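Local atomic coordinates of oxaloacetate acetyl hydrolase (Cryphonectria parasitica, PDB entry 3LYE), a protein that is an enzyme of the phosphoenolpyruvate phosphomutase family, built on a TIM-barrel fold of parallel strands and surrounding helices and assembled from four chains. Residues Phe163-Arg168 with Glu190-Gly195; Ala120-Gln125 with Val147-Ala152. All coordinates share one frame; numbering follows the deposited sequence.

Interaction 1 of 2, residues Phe163-Arg168 with Glu190-Gly195; sequences FVLIAR and EGADVG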
# COMPACT_ATOMS: atom_id res chain seq x y z
N PHE A 163 8.23 20.50 12.75
CA PHE A 163 7.24 19.52 13.25
C PHE A 163 6.92 19.77 14.73
O PHE A 163 7.83 19.85 15.54
CB PHE A 163 7.81 18.11 13.06
CG PHE A 163 6.81 16.99 13.23
CD1 PHE A 163 6.87 16.18 14.36
CD2 PHE A 163 5.90 16.68 12.25
CE1 PHE A 163 6.02 15.11 14.51
CE2 PHE A 163 5.08 15.59 12.40
CZ PHE A 163 5.16 14.82 13.51
N VAL A 164 5.63 19.75 15.06
CA VAL A 164 5.19 19.98 16.43
C VAL A 164 4.92 18.65 17.11
O VAL A 164 3.95 17.94 16.76
CB VAL A 164 3.94 20.86 16.41
CG1 VAL A 164 3.35 21.03 17.81
CG2 VAL A 164 4.28 22.21 15.78
N LEU A 165 5.78 18.30 18.06
CA LEU A 165 5.65 17.07 18.78
C LEU A 165 4.85 17.29 20.05
O LEU A 165 5.23 18.10 20.90
CB LEU A 165 7.02 16.48 19.12
CG LEU A 165 6.91 15.12 19.85
CD1 LEU A 165 6.40 14.00 18.90
CD2 LEU A 165 8.23 14.76 20.47
N ILE A 166 3.74 16.59 20.16
CA ILE A 166 2.86 16.65 21.31
C ILE A 166 3.08 15.42 22.14
O ILE A 166 2.94 14.28 21.67
CB ILE A 166 1.38 16.71 20.86
CG1 ILE A 166 1.11 17.95 20.01
CG2 ILE A 166 0.43 16.63 22.08
CD1 ILE A 166 0.22 17.66 18.78
N ALA A 167 3.47 15.65 23.39
CA ALA A 167 3.69 14.58 24.35
C ALA A 167 2.40 14.28 25.06
O ALA A 167 1.91 15.11 25.82
CB ALA A 167 4.77 14.96 25.37
N ARG A 168 1.86 13.10 24.83
CA ARG A 168 0.62 12.66 25.46
C ARG A 168 0.89 11.67 26.59
O ARG A 168 1.74 10.79 26.45
CB ARG A 168 -0.27 11.94 24.42
CG ARG A 168 -1.43 11.15 25.02
CD ARG A 168 -2.36 10.67 23.95
NE ARG A 168 -3.17 9.57 24.44
CZ ARG A 168 -4.22 9.08 23.80
NH1 ARG A 168 -4.62 9.62 22.66
NH2 ARG A 168 -4.88 8.05 24.31
N GLU A 190 12.81 17.07 27.41
CA GLU A 190 13.38 16.27 26.33
C GLU A 190 13.15 16.89 24.95
O GLU A 190 13.70 16.38 23.96
CB GLU A 190 12.90 14.82 26.35
CG GLU A 190 13.24 14.03 27.57
CD GLU A 190 14.69 13.65 27.69
OE1 GLU A 190 15.42 13.65 26.67
OE2 GLU A 190 15.09 13.30 28.81
N GLY A 191 12.32 17.93 24.87
CA GLY A 191 12.07 18.62 23.62
C GLY A 191 10.66 18.61 23.05
O GLY A 191 10.46 19.15 21.98
N ALA A 192 9.69 18.02 23.73
CA ALA A 192 8.34 18.05 23.23
C ALA A 192 7.89 19.51 23.21
O ALA A 192 8.23 20.32 24.09
CB ALA A 192 7.45 17.18 24.05
N ASP A 193 7.06 19.84 22.22
CA ASP A 193 6.56 21.17 22.02
C ASP A 193 5.25 21.54 22.70
O ASP A 193 5.01 22.71 22.98
CB ASP A 193 6.36 21.38 20.51
CG ASP A 193 7.64 21.20 19.72
OD1 ASP A 193 7.76 20.24 18.93
OD2 ASP A 193 8.52 22.08 19.85
N VAL A 194 4.42 20.53 22.93
CA VAL A 194 3.12 20.69 23.53
C VAL A 194 2.82 19.47 24.37
O VAL A 194 3.27 18.38 24.05
CB VAL A 194 2.05 20.73 22.38
CG1 VAL A 194 0.63 20.88 22.92
CG2 VAL A 194 2.37 21.83 21.35
N GLY A 195 2.04 19.64 25.42
CA GLY A 195 1.67 18.52 26.25
C GLY A 195 0.18 18.21 26.12
O GLY A 195 -0.64 19.07 25.78

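Interaction 2 of 2, residues Ala120-Gln125 with Val147-Ala152; sequences AHLEDQ and VRIRAA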
# COMPACT_ATOMS: atom_id res chain seq x y z
N ALA A 120 2.25 15.73 15.62
CA ALA A 120 1.67 14.48 16.05
C ALA A 120 1.80 14.28 17.53
O ALA A 120 2.69 14.85 18.16
CB ALA A 120 2.40 13.30 15.36
N HIS A 121 0.90 13.48 18.11
CA HIS A 121 0.92 13.14 19.53
C HIS A 121 1.44 11.71 19.71
O HIS A 121 1.05 10.77 19.01
CB HIS A 121 -0.37 13.44 20.27
CG HIS A 121 -1.61 12.73 19.81
ND1 HIS A 121 -1.91 11.42 20.15
CD2 HIS A 121 -2.69 13.20 19.15
CE1 HIS A 121 -3.12 11.13 19.69
NE2 HIS A 121 -3.60 12.18 19.06
N LEU A 122 2.33 11.60 20.70
CA LEU A 122 3.06 10.37 21.06
C LEU A 122 2.82 10.11 22.53
O LEU A 122 3.11 10.97 23.35
CB LEU A 122 4.54 10.64 20.74
CG LEU A 122 5.57 9.60 21.13
CD1 LEU A 122 5.22 8.24 20.56
CD2 LEU A 122 6.94 10.05 20.62
N GLU A 123 2.31 8.93 22.84
CA GLU A 123 1.92 8.56 24.17
C GLU A 123 2.76 7.56 24.90
O GLU A 123 3.72 7.01 24.37
CB GLU A 123 0.45 8.07 24.09
CG GLU A 123 0.32 6.69 23.46
CD GLU A 123 -1.01 6.45 22.74
OE1 GLU A 123 -1.41 5.28 22.63
OE2 GLU A 123 -1.61 7.41 22.23
N ASP A 124 2.39 7.40 26.17
CA ASP A 124 3.05 6.50 27.10
C ASP A 124 2.36 5.17 27.30
O ASP A 124 2.73 4.44 28.21
CB ASP A 124 3.35 7.21 28.43
CG ASP A 124 2.11 7.74 29.13
OD1 ASP A 124 2.29 8.21 30.27
OD2 ASP A 124 1.02 7.75 28.51
N GLN A 125 1.39 4.82 26.47
CA GLN A 125 0.72 3.52 26.66
C GLN A 125 1.57 2.34 26.22
O GLN A 125 2.55 2.50 25.49
CB GLN A 125 -0.52 3.43 25.78
CG GLN A 125 -1.58 4.33 26.16
CD GLN A 125 -2.90 3.92 25.52
OE1 GLN A 125 -3.35 2.79 25.62
NE2 GLN A 125 -3.51 4.84 24.85
N VAL A 147 12.25 7.56 26.36
CA VAL A 147 13.01 6.97 25.25
C VAL A 147 12.22 7.32 23.96
O VAL A 147 12.80 7.68 22.94
CB VAL A 147 13.16 5.44 25.40
CG1 VAL A 147 13.65 4.83 24.11
CG2 VAL A 147 14.14 5.14 26.50
N ARG A 148 10.89 7.16 23.99
CA ARG A 148 10.07 7.47 22.83
C ARG A 148 10.16 8.96 22.49
O ARG A 148 10.40 9.35 21.33
CB ARG A 148 8.59 7.01 23.04
CG ARG A 148 8.59 5.50 23.51
CD ARG A 148 7.60 4.41 23.15
NE ARG A 148 6.44 4.57 23.92
CZ ARG A 148 5.47 3.71 24.32
NH1 ARG A 148 5.50 2.36 24.40
NH2 ARG A 148 4.46 4.34 24.85
N ILE A 149 10.01 9.82 23.49
CA ILE A 149 10.05 11.24 23.23
C ILE A 149 11.42 11.64 22.66
O ILE A 149 11.51 12.38 21.69
CB ILE A 149 9.73 12.06 24.49
CG1 ILE A 149 8.32 11.74 25.03
CG2 ILE A 149 9.86 13.53 24.22
CD1 ILE A 149 7.21 12.09 24.08
N ARG A 150 12.48 11.13 23.26
CA ARG A 150 13.84 11.43 22.83
C ARG A 150 14.07 11.06 21.38
O ARG A 150 14.67 11.82 20.63
CB ARG A 150 14.82 10.64 23.73
CG ARG A 150 16.22 11.07 23.84
CD ARG A 150 16.94 10.35 25.01
NE ARG A 150 16.42 10.73 26.32
CZ ARG A 150 15.96 9.89 27.24
NH1 ARG A 150 15.93 8.59 27.05
NH2 ARG A 150 15.51 10.37 28.39
N ALA A 151 13.62 9.87 21.01
CA ALA A 151 13.78 9.42 19.63
C ALA A 151 13.06 10.35 18.65
O ALA A 151 13.58 10.70 17.60
CB ALA A 151 13.31 7.98 19.48
N ALA A 152 11.85 10.74 19.01
CA ALA A 152 11.05 11.62 18.19
C ALA A 152 11.67 13.00 18.03
O ALA A 152 11.77 13.51 16.90
CB ALA A 152 9.64 11.70 18.75

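Interaction 1 of 2, residues Phe163-Arg168 with Glu190-Gly195
Asp193 turns its CG anti to its own carbonyl carbon (chi1 -59°), which brings OD1 to the backbone of Leu165, while Val194, with CG1 anti to N (chi1 179°), leaves CG2 to meet Val164. Asp193 OD1 accepts from Leu165 N at 2.9 Å through its anti lone pair, in a nearly straight bond. The return bonds converge on one acceptor: Leu165 O takes Asp193 N at 2.8 Å, in the carbonyl plane, and Val194 N at 3.3 Å, more tilted. The Val194 N bond and that from Ala167 N to Val194 O (2.8 Å) bracket Ile166 in regular parallel pairing; the Asp193 N bond is extra. On one face of the sheet Val164 CG1 lies 3.8 Å from Val194 CG2, and Ile166 runs beside Val194, both pointing the same way. On the other face Ala167 CB meets Ala192 CB, 3.7 Å away in the loop leading into the strand. Just before, Gly191 closes the preceding helix in a Schellman motif. Asp193 thus stands in for a backbone acceptor where the new barrel strand starts; as its OD1 also pairs with Lys156 and its OD2 with Arg17, those cations probably stabilise its negative charge.

Interaction 2 of 2, residues Ala120-Gln125 with Val147-Ala152
Arg148 and Leu122 carry this contact from opposite segments, one with a long polar chain and the other with one methyl of a branched apolar chain, a good example of a helix meeting both a strand and the loop after it. Arg148 leaves the helix with CG anti to the carbonyl carbon (chi1 -51°), and its chain bends at chi2 and again at chi3, bringing the guanidinium edge-on to the backbone beyond the strand. There NH2 is shared between two carbonyls: it donates to Glu123 O at 2.8 Å and to Gln125 O at 2.7 Å, both oxygens lying close to the guanidinium plane. NH1 adds a weak bond to Gln125 O at 3.1 Å. Two peptide oxygens two residues apart are therefore held by one flat cation, which probably helps hold the loop around Asp124. The carboxylates of Glu123 and Asp124 do not touch the guanidinium: the Glu123 side chain lies about 4 Å from a bound calcium ion, and that of Asp124 is bonded by Thr169 and Arg183.

Leu122 extends its CG anti to the backbone N (chi1 175°) and reaches the helix with CD2. This methyl packs against Arg148 O at 3.6 Å and Ala152 CB at 3.7 Å, neighbours on the helix surface from residues one turn apart, while Ile149 CD1 approaches it at 4.0 Å as the two side chains slide past each other in opposite directions. The strand and helix segments run roughly antiparallel, at 149°, as expected in a beta/alpha barrel. Helix 142-158 lies over the sheet, where Ala152 touches Leu165 of strand 164-169, and beside helix 102-114, where the same alanine touches Val109; beyond it, Ala298 of the second subunit accepts a bond from Arg150.

Overall arrangement
After three earlier strands of the barrel, the chain lays down strand 119-122, passes through the loop after it and returns in helix 142-158; interaction 2 closes this excursion. The chain then turns straight into strand 164-169, which takes its place beside strand 119-122, completing a beta-alpha-beta crossover. From there it goes out again through helix 177-189, and interaction 1 closes the second loop by pairing strand 194-197 with strand 164-169. The two loops neither cross nor nest but follow in series. Strand 164-169 joins them: Ile166 N and Arg168 N probably bond to Ala120 O and Leu122 O, so three consecutive barrel strands and the helices between them form one continuous unit.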